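Local coordinates for heat shock protein STI1 (Saccharomyces cerevisiae, PDB 3UPV) that acts as an adaptor between the chaperones Hsp70 and Hsp90, this piece being its TPR2B domain in complex with a C-terminal Hsp70 peptide, at residues K12-K17 with V24-E29. Numbering follows the deposited sequence.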
ATOM      1  N   LYS A  12      -2.578 -10.804  -8.128  1.00 11.22           N
ATOM      2  CA  LYS A  12      -3.417  -9.843  -8.792  1.00 11.12           C
ATOM      3  C   LYS A  12      -4.715 -10.482  -9.166  1.00 11.10           C
ATOM      4  O   LYS A  12      -5.758  -9.894  -8.926  1.00 12.27           O
ATOM      5  CB  LYS A  12      -2.728  -9.255 -10.017  1.00 12.32           C
ATOM      6  CG  LYS A  12      -3.715  -8.397 -10.877  1.00 16.46           C
ATOM      7  CD  LYS A  12      -2.992  -7.320 -11.744  1.00 23.12           C
ATOM      8  CE  LYS A  12      -2.047  -7.899 -12.838  1.00 27.71           C
ATOM      9  NZ  LYS A  12      -2.347  -9.198 -13.626  1.00 29.48           N
ATOM     10  N   GLU A  13      -4.686 -11.716  -9.664  1.00 11.16           N
ATOM     11  CA  GLU A  13      -5.931 -12.418  -9.943  1.00 12.27           C
ATOM     12  C   GLU A  13      -6.802 -12.661  -8.663  1.00 11.94           C
ATOM     13  O   GLU A  13      -8.033 -12.431  -8.686  1.00 11.00           O
ATOM     14  CB  GLU A  13      -5.658 -13.728 -10.705  1.00 13.81           C
ATOM     15  CG  GLU A  13      -6.911 -14.468 -11.172  1.00 17.35           C
ATOM     16  CD  GLU A  13      -7.712 -13.726 -12.271  1.00 27.11           C
ATOM     17  OE1 GLU A  13      -7.222 -12.675 -12.801  1.00 28.90           O
ATOM     18  OE2 GLU A  13      -8.835 -14.219 -12.621  1.00 30.19           O
ATOM     19  N   TYR A  14      -6.181 -13.142  -7.581  1.00 11.13           N
ATOM     20  CA  TYR A  14      -6.914 -13.345  -6.326  1.00 13.04           C
ATOM     21  C   TYR A  14      -7.523 -12.038  -5.823  1.00 12.31           C
ATOM     22  O   TYR A  14      -8.705 -11.997  -5.414  1.00 12.14           O
ATOM     23  CB  TYR A  14      -5.999 -13.909  -5.231  1.00 12.64           C
ATOM     24  CG  TYR A  14      -5.756 -15.406  -5.398  1.00 14.06           C
ATOM     25  CD1 TYR A  14      -6.820 -16.292  -5.709  1.00 13.03           C
ATOM     26  CD2 TYR A  14      -4.455 -15.943  -5.257  1.00 14.08           C
ATOM     27  CE1 TYR A  14      -6.573 -17.632  -5.879  1.00 12.14           C
ATOM     28  CE2 TYR A  14      -4.222 -17.303  -5.426  1.00 13.57           C
ATOM     29  CZ  TYR A  14      -5.282 -18.127  -5.744  1.00 13.74           C
ATOM     30  OH  TYR A  14      -5.069 -19.467  -5.908  1.00 13.71           O
ATOM     31  N   PHE A  15      -6.759 -10.966  -5.948  1.00 11.12           N
ATOM     32  CA  PHE A  15      -7.170  -9.683  -5.386  1.00 11.93           C
ATOM     33  C   PHE A  15      -8.396  -9.183  -6.196  1.00 13.86           C
ATOM     34  O   PHE A  15      -9.440  -8.709  -5.653  1.00 14.52           O
ATOM     35  CB  PHE A  15      -5.984  -8.693  -5.401  1.00 10.57           C
ATOM     36  CG  PHE A  15      -6.261  -7.428  -4.660  1.00 10.52           C
ATOM     37  CD1 PHE A  15      -5.951  -7.358  -3.315  1.00  7.07           C
ATOM     38  CD2 PHE A  15      -6.883  -6.350  -5.287  1.00 10.72           C
ATOM     39  CE1 PHE A  15      -6.221  -6.216  -2.567  1.00  9.65           C
ATOM     40  CE2 PHE A  15      -7.169  -5.144  -4.544  1.00 11.46           C
ATOM     41  CZ  PHE A  15      -6.873  -5.085  -3.199  1.00 10.30           C
ATOM     42  N   THR A  16      -8.290  -9.375  -7.506  1.00 13.91           N
ATOM     43  CA  THR A  16      -9.281  -8.912  -8.442  1.00 15.96           C
ATOM     44  C   THR A  16     -10.599  -9.596  -8.146  1.00 16.25           C
ATOM     45  O   THR A  16     -11.669  -8.985  -8.290  1.00 16.28           O
ATOM     46  CB  THR A  16      -8.776  -9.154  -9.864  1.00 16.30           C
ATOM     47  OG1 THR A  16      -7.671  -8.272 -10.109  1.00 17.25           O
ATOM     48  CG2 THR A  16      -9.830  -8.859 -10.863  1.00 18.23           C
ATOM     49  N   LYS A  17     -10.528 -10.802  -7.584  1.00 16.42           N
ATOM     50  CA  LYS A  17     -11.739 -11.594  -7.316  1.00 15.56           C
ATOM     51  C   LYS A  17     -12.163 -11.472  -5.863  1.00 15.09           C
ATOM     52  O   LYS A  17     -13.102 -12.157  -5.411  1.00 14.91           O
ATOM     53  CB  LYS A  17     -11.526 -13.082  -7.687  1.00 15.22           C
ATOM     54  CG  LYS A  17     -11.162 -13.342  -9.136  1.00 18.10           C
ATOM     55  CD  LYS A  17     -12.402 -13.646 -10.000  1.00 24.78           C
ATOM     56  CE  LYS A  17     -12.670 -12.616 -11.093  1.00 26.62           C
ATOM     57  NZ  LYS A  17     -13.980 -12.971 -11.749  1.00 28.90           N
ATOM     58  N   VAL A  24      -3.064 -12.704   0.014  1.00  8.89           N
ATOM     59  CA  VAL A  24      -2.035 -12.680   1.045  1.00  9.65           C
ATOM     60  C   VAL A  24      -1.009 -13.768   0.782  1.00 10.14           C
ATOM     61  O   VAL A  24       0.222 -13.502   0.841  1.00  9.85           O
ATOM     62  CB  VAL A  24      -2.705 -12.780   2.451  1.00  8.31           C
ATOM     63  CG1 VAL A  24      -1.668 -13.073   3.506  1.00  8.43           C
ATOM     64  CG2 VAL A  24      -3.396 -11.429   2.728  1.00  6.90           C
ATOM     65  N   LYS A  25      -1.509 -14.972   0.446  1.00 10.27           N
ATOM     66  CA  LYS A  25      -0.629 -16.116   0.327  1.00 10.66           C
ATOM     67  C   LYS A  25       0.292 -15.901  -0.878  1.00 10.76           C
ATOM     68  O   LYS A  25       1.519 -16.126  -0.797  1.00 10.01           O
ATOM     69  CB  LYS A  25      -1.501 -17.373   0.181  1.00 12.33           C
ATOM     70  CG  LYS A  25      -0.823 -18.667   0.060  1.00 18.84           C
ATOM     71  CD  LYS A  25      -1.825 -19.735   0.549  1.00 25.08           C
ATOM     72  CE  LYS A  25      -2.115 -19.593   2.065  1.00 26.83           C
ATOM     73  NZ  LYS A  25      -3.053 -20.629   2.541  1.00 27.30           N
ATOM     74  N   ALA A  26      -0.302 -15.436  -1.988  1.00  8.48           N
ATOM     75  CA  ALA A  26       0.486 -15.201  -3.215  1.00  8.16           C
ATOM     76  C   ALA A  26       1.533 -14.113  -3.001  1.00  8.45           C
ATOM     77  O   ALA A  26       2.646 -14.271  -3.466  1.00  8.15           O
ATOM     78  CB  ALA A  26      -0.483 -14.887  -4.438  1.00  9.07           C
ATOM     79  N   TYR A  27       1.195 -13.032  -2.287  1.00  9.22           N
ATOM     80  CA  TYR A  27       2.136 -11.943  -2.094  1.00  8.17           C
ATOM     81  C   TYR A  27       3.234 -12.326  -1.109  1.00  8.90           C
ATOM     82  O   TYR A  27       4.352 -11.852  -1.199  1.00  7.66           O
ATOM     83  CB  TYR A  27       1.430 -10.627  -1.722  1.00  8.52           C
ATOM     84  CG  TYR A  27       0.556 -10.131  -2.860  1.00  7.53           C
ATOM     85  CD1 TYR A  27       1.078 -10.060  -4.175  1.00 10.45           C
ATOM     86  CD2 TYR A  27      -0.769  -9.717  -2.651  1.00  6.72           C
ATOM     87  CE1 TYR A  27       0.319  -9.594  -5.256  1.00 10.48           C
ATOM     88  CE2 TYR A  27      -1.537  -9.200  -3.772  1.00  6.37           C
ATOM     89  CZ  TYR A  27      -0.997  -9.146  -5.027  1.00  9.68           C
ATOM     90  OH  TYR A  27      -1.780  -8.622  -6.037  1.00  7.87           O
ATOM     91  N   THR A  28       2.927 -13.209  -0.175  1.00  8.61           N
ATOM     92  CA  THR A  28       3.953 -13.729   0.676  1.00  8.34           C
ATOM     93  C   THR A  28       4.953 -14.527  -0.155  1.00  8.88           C
ATOM     94  O   THR A  28       6.176 -14.403   0.068  1.00  9.67           O
ATOM     95  CB  THR A  28       3.299 -14.594   1.798  1.00  9.23           C
ATOM     96  OG1 THR A  28       2.433 -13.762   2.610  1.00 10.73           O
ATOM     97  CG2 THR A  28       4.391 -15.199   2.723  1.00 10.62           C
ATOM     98  N   GLU A  29       4.464 -15.271  -1.146  1.00  9.81           N
ATOM     99  CA  GLU A  29       5.367 -15.973  -2.009  1.00  9.65           C
ATOM    100  C   GLU A  29       6.184 -15.005  -2.858  1.00 10.80           C
ATOM    101  O   GLU A  29       7.394 -15.243  -3.009  1.00 11.07           O
ATOM    102  CB  GLU A  29       4.622 -16.992  -2.895  1.00  9.98           C
ATOM    103  CG  GLU A  29       5.589 -17.675  -3.884  1.00 10.89           C
ATOM    104  CD  GLU A  29       4.987 -18.776  -4.794  1.00 19.06           C
ATOM    105  OE1 GLU A  29       3.764 -18.928  -4.911  1.00 22.38           O
ATOM    106  OE2 GLU A  29       5.873 -19.533  -5.462  1.00 20.64           O
TER
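The helical segments 12-16 and 24-29, which bring Y14 alongside A26 and K12 alongside Y27, run nearly antiparallel (158°), their axes approaching to 9.3 Å. Y14 and F15 point toward the second helix and A26 toward the first, while Y27 arrives by the hydroxyl end of its ring. With its CG beside the backbone N and anti to the carbonyl carbon (chi1 -65°), the Y27 ring extends to the backbone of the first helix, where OH lies 3.1 Å from K12 N. The angle is too poor for a hydrogen bond, and K12 N approaches the ring obliquely. The hydroxyl oxygen also packs against carbon, with Y27 OH 3.4 Å from K12 CA. On its other flank, F15 CB comes to 4.3 Å from Y27 OH. Y14 makes a smaller, apolar contact: A26 CB meets the edge of its ring near the ring plane, 4.2 Å from CD2. The two helices, 2-16 and 20-33, form the antiparallel hairpin of TPR 7, the first of three tetratricopeptide repeats in this domain, and Y14 and Y27 fall at positions 11 and 24 of the 34-residue repeat, consistent with the aromatic positions of the TPR consensus. F15 is buried, its ring edge-to-face with W20 and its side chain against A46 of helix 38-50, while Y27 packs on N43 and R44 of that same helix. F15 also packs on the backbone of the bound peptide, and K12 and Y27 each touch an apolar side chain of it, so this side of the hairpin borders the Hsp70 peptide.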